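Local coordinates for mannosylglycerate hydrolase MGH1-like glycoside hydrolase domain-containing protein (Thermus thermophilus HB8, PDB 4WVA) that hydrolyses mannosylglycerate, a solute of osmotically stressed thermophiles, to mannose and glycerate, and probably splits glucosylglycerate with similar efficiency, at residues Pro353-Gly365 with Phe408-Arg420. Numbering follows the deposited sequence.
Sequences PVWINVNWMVAEG and FSWSAALALFWTR
One water is gripped by three groups where the two helices begin: it accepts from Ile356 N and Trp410 NE1, the latter at 3.0 Å, and donates to Ser411 OG, which also pairs with the carbonyl of Arg392. Polar needs at a helix start are thus met across the contact without any direct hydrogen bond between the segments. Beside the water, the amide of Asn357 lies stacked on one face of the Trp410 indole, the planes 28° apart, while Asn357 CB sits 3.7 Å from the centroid of the five-membered ring in a CH-pi contact. Phe408 CE2 lies over the opposite indole face, toward its rim, and Trp355 CE3 meets the ring's edge at Trp410 CZ2, 3.6 Å away. Replacing Trp410 by an alanine would probably leave the Asn357 amide without its stacking surface and the water without one of its donors. Helices 356-368 and 409-418 belong to the (alpha/alpha)6-barrel of this GH63 enzyme; segments 356-365 and 409-418 run 36° apart in their N-to-C directions, with axes 9.7 Å apart at closest approach. Trp355 stacks on Trp350 and Trp410 touches Asp35, both probable substrate-binding residues, so this end of the pair probably lies behind the substrate site. Farther along, Leu414 splits its methyls: CD1 packs 3.4 Å from Asn357 CA, and CD2 lies over one face of Trp360. Trp360, its CG lying opposite the backbone N, points the edge of its five-membered ring at the face of the Trp418 six-membered ring, a T-shaped pair with planes at 89° and centroids 5.0 Å apart. Ala363 CB closes on the edge of Trp418 at CZ2, 3.5 Å away. A second water accepts from Trp360 NE1 and donates to Glu364 OE2, whose fellow oxygen OE1 forms a salt bridge with Arg367.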
loop_
_atom_site.group_PDB
_atom_site.type_symbol
_atom_site.label_atom_id
_atom_site.label_comp_id
_atom_site.label_asym_id
_atom_site.label_seq_id
_atom_site.Cartn_x
_atom_site.Cartn_y
_atom_site.Cartn_z
ATOM N N PRO A 353 -18.722 -3.786 27.122
ATOM C CA PRO A 353 -18.647 -5.245 27.074
ATOM C C PRO A 353 -17.808 -5.838 25.922
ATOM O O PRO A 353 -17.622 -5.204 24.885
ATOM C CB PRO A 353 -20.104 -5.654 26.924
ATOM C CG PRO A 353 -20.835 -4.600 27.663
ATOM C CD PRO A 353 -20.122 -3.330 27.274
ATOM N N VAL A 354 -17.311 -7.051 26.168
ATOM C CA VAL A 354 -16.553 -7.862 25.216
ATOM C C VAL A 354 -17.518 -8.616 24.316
ATOM O O VAL A 354 -18.508 -9.218 24.769
ATOM C CB VAL A 354 -15.640 -8.884 25.946
ATOM C CG1 VAL A 354 -14.956 -9.837 24.965
ATOM C CG2 VAL A 354 -14.568 -8.183 26.785
ATOM N N TRP A 355 -17.225 -8.601 23.026
ATOM C CA TRP A 355 -18.027 -9.274 22.016
ATOM C C TRP A 355 -17.181 -10.283 21.269
ATOM O O TRP A 355 -16.070 -9.999 20.827
ATOM C CB TRP A 355 -18.589 -8.272 21.014
ATOM C CG TRP A 355 -19.641 -7.351 21.576
ATOM C CD1 TRP A 355 -19.460 -6.299 22.422
ATOM C CD2 TRP A 355 -21.034 -7.409 21.299
ATOM N NE1 TRP A 355 -20.671 -5.697 22.700
ATOM C CE2 TRP A 355 -21.652 -6.355 22.014
ATOM C CE3 TRP A 355 -21.824 -8.248 20.512
ATOM C CZ2 TRP A 355 -23.018 -6.115 21.946
ATOM C CZ3 TRP A 355 -23.177 -8.024 20.454
ATOM C CH2 TRP A 355 -23.766 -6.957 21.163
ATOM N N ILE A 356 -17.735 -11.461 21.065
ATOM C CA ILE A 356 -16.953 -12.537 20.484
ATOM C C ILE A 356 -16.628 -12.296 19.010
ATOM O O ILE A 356 -15.521 -12.634 18.553
ATOM C CB ILE A 356 -17.666 -13.896 20.668
ATOM C CG1 ILE A 356 -17.959 -14.168 22.148
ATOM C CG2 ILE A 356 -16.847 -15.038 20.102
ATOM C CD1 ILE A 356 -16.778 -14.194 23.085
ATOM N N ASN A 357 -17.582 -11.776 18.242
ATOM C CA ASN A 357 -17.321 -11.524 16.828
ATOM C C ASN A 357 -16.188 -10.502 16.587
ATOM O O ASN A 357 -15.370 -10.659 15.664
ATOM C CB ASN A 357 -18.598 -11.111 16.086
ATOM C CG ASN A 357 -19.095 -9.735 16.484
ATOM O OD1 ASN A 357 -19.081 -9.366 17.657
ATOM N ND2 ASN A 357 -19.555 -8.969 15.502
ATOM N N VAL A 358 -16.151 -9.464 17.421
ATOM C CA VAL A 358 -15.104 -8.446 17.322
ATOM C C VAL A 358 -13.765 -9.011 17.826
ATOM O O VAL A 358 -12.718 -8.771 17.204
ATOM C CB VAL A 358 -15.505 -7.135 18.032
ATOM C CG1 VAL A 358 -14.366 -6.129 17.988
ATOM C CG2 VAL A 358 -16.754 -6.566 17.365
ATOM N N ASN A 359 -13.768 -9.779 18.917
ATOM C CA ASN A 359 -12.530 -10.458 19.324
ATOM C C ASN A 359 -11.965 -11.274 18.163
ATOM O O ASN A 359 -10.749 -11.287 17.915
ATOM C CB ASN A 359 -12.744 -11.422 20.505
ATOM C CG ASN A 359 -12.527 -10.781 21.867
ATOM O OD1 ASN A 359 -11.931 -11.407 22.804
ATOM N ND2 ASN A 359 -12.979 -9.592 22.015
ATOM N N TRP A 360 -12.853 -12.003 17.479
ATOM C CA TRP A 360 -12.450 -12.842 16.352
ATOM C C TRP A 360 -11.873 -12.020 15.180
ATOM O O TRP A 360 -10.762 -12.320 14.701
ATOM C CB TRP A 360 -13.603 -13.747 15.917
ATOM C CG TRP A 360 -13.223 -14.576 14.729
ATOM C CD1 TRP A 360 -12.400 -15.675 14.716
ATOM C CD2 TRP A 360 -13.608 -14.342 13.380
ATOM N NE1 TRP A 360 -12.261 -16.134 13.429
ATOM C CE2 TRP A 360 -12.986 -15.334 12.591
ATOM C CE3 TRP A 360 -14.431 -13.394 12.754
ATOM C CZ2 TRP A 360 -13.154 -15.400 11.213
ATOM C CZ3 TRP A 360 -14.600 -13.465 11.380
ATOM C CH2 TRP A 360 -13.960 -14.462 10.626
ATOM N N MET A 361 -12.580 -10.975 14.740
ATOM C CA MET A 361 -12.079 -10.189 13.603
ATOM C C MET A 361 -10.760 -9.504 13.948
ATOM O O MET A 361 -9.851 -9.434 13.120
ATOM C CB MET A 361 -13.075 -9.140 13.139
ATOM C CG MET A 361 -14.289 -9.721 12.454
ATOM S SD MET A 361 -15.463 -8.484 11.857
ATOM C CE MET A 361 -16.244 -7.973 13.374
ATOM N N VAL A 362 -10.658 -8.982 15.161
ATOM C CA VAL A 362 -9.443 -8.277 15.582
ATOM C C VAL A 362 -8.267 -9.247 15.783
ATOM O O VAL A 362 -7.148 -8.918 15.426
ATOM C CB VAL A 362 -9.712 -7.395 16.817
ATOM C CG1 VAL A 362 -8.439 -6.733 17.312
ATOM C CG2 VAL A 362 -10.745 -6.352 16.464
ATOM N N ALA A 363 -8.524 -10.435 16.333
ATOM C CA ALA A 363 -7.485 -11.475 16.409
ATOM C C ALA A 363 -6.991 -11.876 15.024
ATOM O O ALA A 363 -5.788 -12.005 14.809
ATOM C CB ALA A 363 -8.006 -12.702 17.139
ATOM N N GLU A 364 -7.922 -12.083 14.097
ATOM C CA GLU A 364 -7.587 -12.356 12.696
ATOM C C GLU A 364 -6.642 -11.270 12.164
ATOM O O GLU A 364 -5.626 -11.579 11.556
ATOM C CB GLU A 364 -8.856 -12.438 11.839
ATOM C CG GLU A 364 -9.562 -13.777 11.937
ATOM C CD GLU A 364 -8.951 -14.834 11.045
ATOM O OE1 GLU A 364 -8.473 -14.475 9.948
ATOM O OE2 GLU A 364 -9.002 -16.032 11.395
ATOM N N GLY A 365 -7.008 -10.008 12.380
ATOM C CA GLY A 365 -6.205 -8.880 11.886
ATOM C C GLY A 365 -4.830 -8.858 12.524
ATOM O O GLY A 365 -3.818 -8.721 11.831
ATOM N N PHE A 408 -26.622 -17.189 22.498
ATOM C CA PHE A 408 -26.416 -16.260 21.401
ATOM C C PHE A 408 -25.601 -16.902 20.278
ATOM O O PHE A 408 -24.482 -17.384 20.495
ATOM C CB PHE A 408 -25.746 -14.983 21.906
ATOM C CG PHE A 408 -25.710 -13.899 20.884
ATOM C CD1 PHE A 408 -26.875 -13.224 20.487
ATOM C CD2 PHE A 408 -24.533 -13.592 20.252
ATOM C CE1 PHE A 408 -26.829 -12.224 19.534
ATOM C CE2 PHE A 408 -24.488 -12.597 19.300
ATOM C CZ PHE A 408 -25.625 -11.902 18.937
ATOM N N SER A 409 -26.171 -16.878 19.080
ATOM C CA SER A 409 -25.700 -17.697 17.964
ATOM C C SER A 409 -24.268 -17.407 17.520
ATOM O O SER A 409 -23.492 -18.338 17.383
ATOM C CB SER A 409 -26.661 -17.607 16.784
ATOM O OG SER A 409 -27.911 -18.167 17.156
ATOM N N TRP A 410 -23.880 -16.152 17.291
ATOM C CA TRP A 410 -22.532 -15.985 16.736
ATOM C C TRP A 410 -21.426 -16.324 17.741
ATOM O O TRP A 410 -20.292 -16.639 17.350
ATOM C CB TRP A 410 -22.285 -14.644 16.047
ATOM C CG TRP A 410 -22.025 -13.413 16.840
ATOM C CD1 TRP A 410 -21.304 -13.255 18.002
ATOM C CD2 TRP A 410 -22.415 -12.096 16.436
ATOM N NE1 TRP A 410 -21.261 -11.935 18.343
ATOM C CE2 TRP A 410 -21.937 -11.200 17.392
ATOM C CE3 TRP A 410 -23.151 -11.607 15.356
ATOM C CZ2 TRP A 410 -22.178 -9.833 17.315
ATOM C CZ3 TRP A 410 -23.382 -10.262 15.265
ATOM C CH2 TRP A 410 -22.911 -9.380 16.246
ATOM N N SER A 411 -21.767 -16.299 19.018
ATOM C CA SER A 411 -20.817 -16.720 20.056
ATOM C C SER A 411 -20.568 -18.219 19.922
ATOM O O SER A 411 -19.424 -18.653 19.842
ATOM C CB SER A 411 -21.337 -16.345 21.448
ATOM O OG SER A 411 -21.422 -14.931 21.582
ATOM N N ALA A 412 -21.646 -18.994 19.850
ATOM C CA ALA A 412 -21.550 -20.428 19.594
ATOM C C ALA A 412 -20.851 -20.718 18.275
ATOM O O ALA A 412 -19.929 -21.545 18.205
ATOM C CB ALA A 412 -22.921 -21.075 19.651
ATOM N N ALA A 413 -21.256 -20.017 17.219
ATOM C CA ALA A 413 -20.681 -20.246 15.919
ATOM C C ALA A 413 -19.182 -20.039 15.892
ATOM O O ALA A 413 -18.443 -20.821 15.299
ATOM C CB ALA A 413 -21.333 -19.333 14.881
ATOM N N LEU A 414 -18.743 -18.953 16.502
ATOM C CA LEU A 414 -17.330 -18.615 16.450
ATOM C C LEU A 414 -16.520 -19.456 17.437
ATOM O O LEU A 414 -15.375 -19.755 17.157
ATOM C CB LEU A 414 -17.122 -17.108 16.636
ATOM C CG LEU A 414 -17.613 -16.273 15.445
ATOM C CD1 LEU A 414 -17.558 -14.779 15.744
ATOM C CD2 LEU A 414 -16.809 -16.567 14.187
ATOM N N ALA A 415 -17.123 -19.915 18.532
ATOM C CA ALA A 415 -16.474 -20.950 19.361
ATOM C C ALA A 415 -16.113 -22.162 18.506
ATOM O O ALA A 415 -15.002 -22.675 18.585
ATOM C CB ALA A 415 -17.385 -21.377 20.506
ATOM N N LEU A 416 -17.060 -22.613 17.682
ATOM C CA LEU A 416 -16.861 -23.744 16.785
ATOM C C LEU A 416 -15.820 -23.452 15.711
ATOM O O LEU A 416 -14.932 -24.258 15.458
ATOM C CB LEU A 416 -18.198 -24.129 16.134
ATOM C CG LEU A 416 -19.152 -24.893 17.028
ATOM C CD1 LEU A 416 -20.569 -24.809 16.486
ATOM C CD2 LEU A 416 -18.695 -26.347 17.110
ATOM N N PHE A 417 -15.929 -22.298 15.061
ATOM C CA PHE A 417 -14.997 -21.955 14.014
ATOM C C PHE A 417 -13.563 -21.788 14.540
ATOM O O PHE A 417 -12.601 -22.294 13.926
ATOM C CB PHE A 417 -15.457 -20.703 13.244
ATOM C CG PHE A 417 -14.698 -20.489 11.975
ATOM C CD1 PHE A 417 -14.863 -21.364 10.914
ATOM C CD2 PHE A 417 -13.801 -19.441 11.853
ATOM C CE1 PHE A 417 -14.164 -21.183 9.747
ATOM C CE2 PHE A 417 -13.082 -19.264 10.682
ATOM C CZ PHE A 417 -13.272 -20.136 9.636
ATOM N N TRP A 418 -13.424 -21.123 15.676
ATOM C CA TRP A 418 -12.098 -20.788 16.209
ATOM C C TRP A 418 -11.356 -22.027 16.673
ATOM O O TRP A 418 -10.123 -22.051 16.659
ATOM C CB TRP A 418 -12.225 -19.778 17.360
ATOM C CG TRP A 418 -11.244 -18.666 17.353
ATOM C CD1 TRP A 418 -10.006 -18.649 16.794
ATOM C CD2 TRP A 418 -11.426 -17.393 17.969
ATOM N NE1 TRP A 418 -9.401 -17.428 17.015
ATOM C CE2 TRP A 418 -10.256 -16.641 17.735
ATOM C CE3 TRP A 418 -12.467 -16.810 18.686
ATOM C CZ2 TRP A 418 -10.090 -15.338 18.220
ATOM C CZ3 TRP A 418 -12.305 -15.500 19.147
ATOM C CH2 TRP A 418 -11.121 -14.790 18.915
ATOM N N THR A 419 -12.094 -23.067 17.047
ATOM C CA THR A 419 -11.492 -24.289 17.572
ATOM C C THR A 419 -11.529 -25.423 16.537
ATOM O O THR A 419 -11.324 -26.583 16.886
ATOM C CB THR A 419 -12.133 -24.749 18.891
ATOM O OG1 THR A 419 -13.534 -25.024 18.688
ATOM C CG2 THR A 419 -11.948 -23.714 20.010
ATOM N N ARG A 420 -11.737 -25.090 15.267
ATOM C CA ARG A 420 -11.813 -26.105 14.221
ATOM C C ARG A 420 -10.491 -26.821 14.038
ATOM O O ARG A 420 -10.507 -27.887 13.396
ATOM C CB ARG A 420 -12.230 -25.472 12.890
ATOM C CG ARG A 420 -11.159 -24.618 12.241
ATOM C CD ARG A 420 -11.757 -23.836 11.072
ATOM N NE ARG A 420 -10.789 -22.989 10.385
ATOM C CZ ARG A 420 -10.317 -21.839 10.845
ATOM N NH1 ARG A 420 -10.711 -21.344 12.016
ATOM N NH2 ARG A 420 -9.443 -21.148 10.117
ATOM O OXT ARG A 420 -9.430 -26.345 14.487
HETATM O O HOH W 1 -20.618 -12.048 21.232
HETATM O O HOH W 2 -10.061 -18.042 12.946
#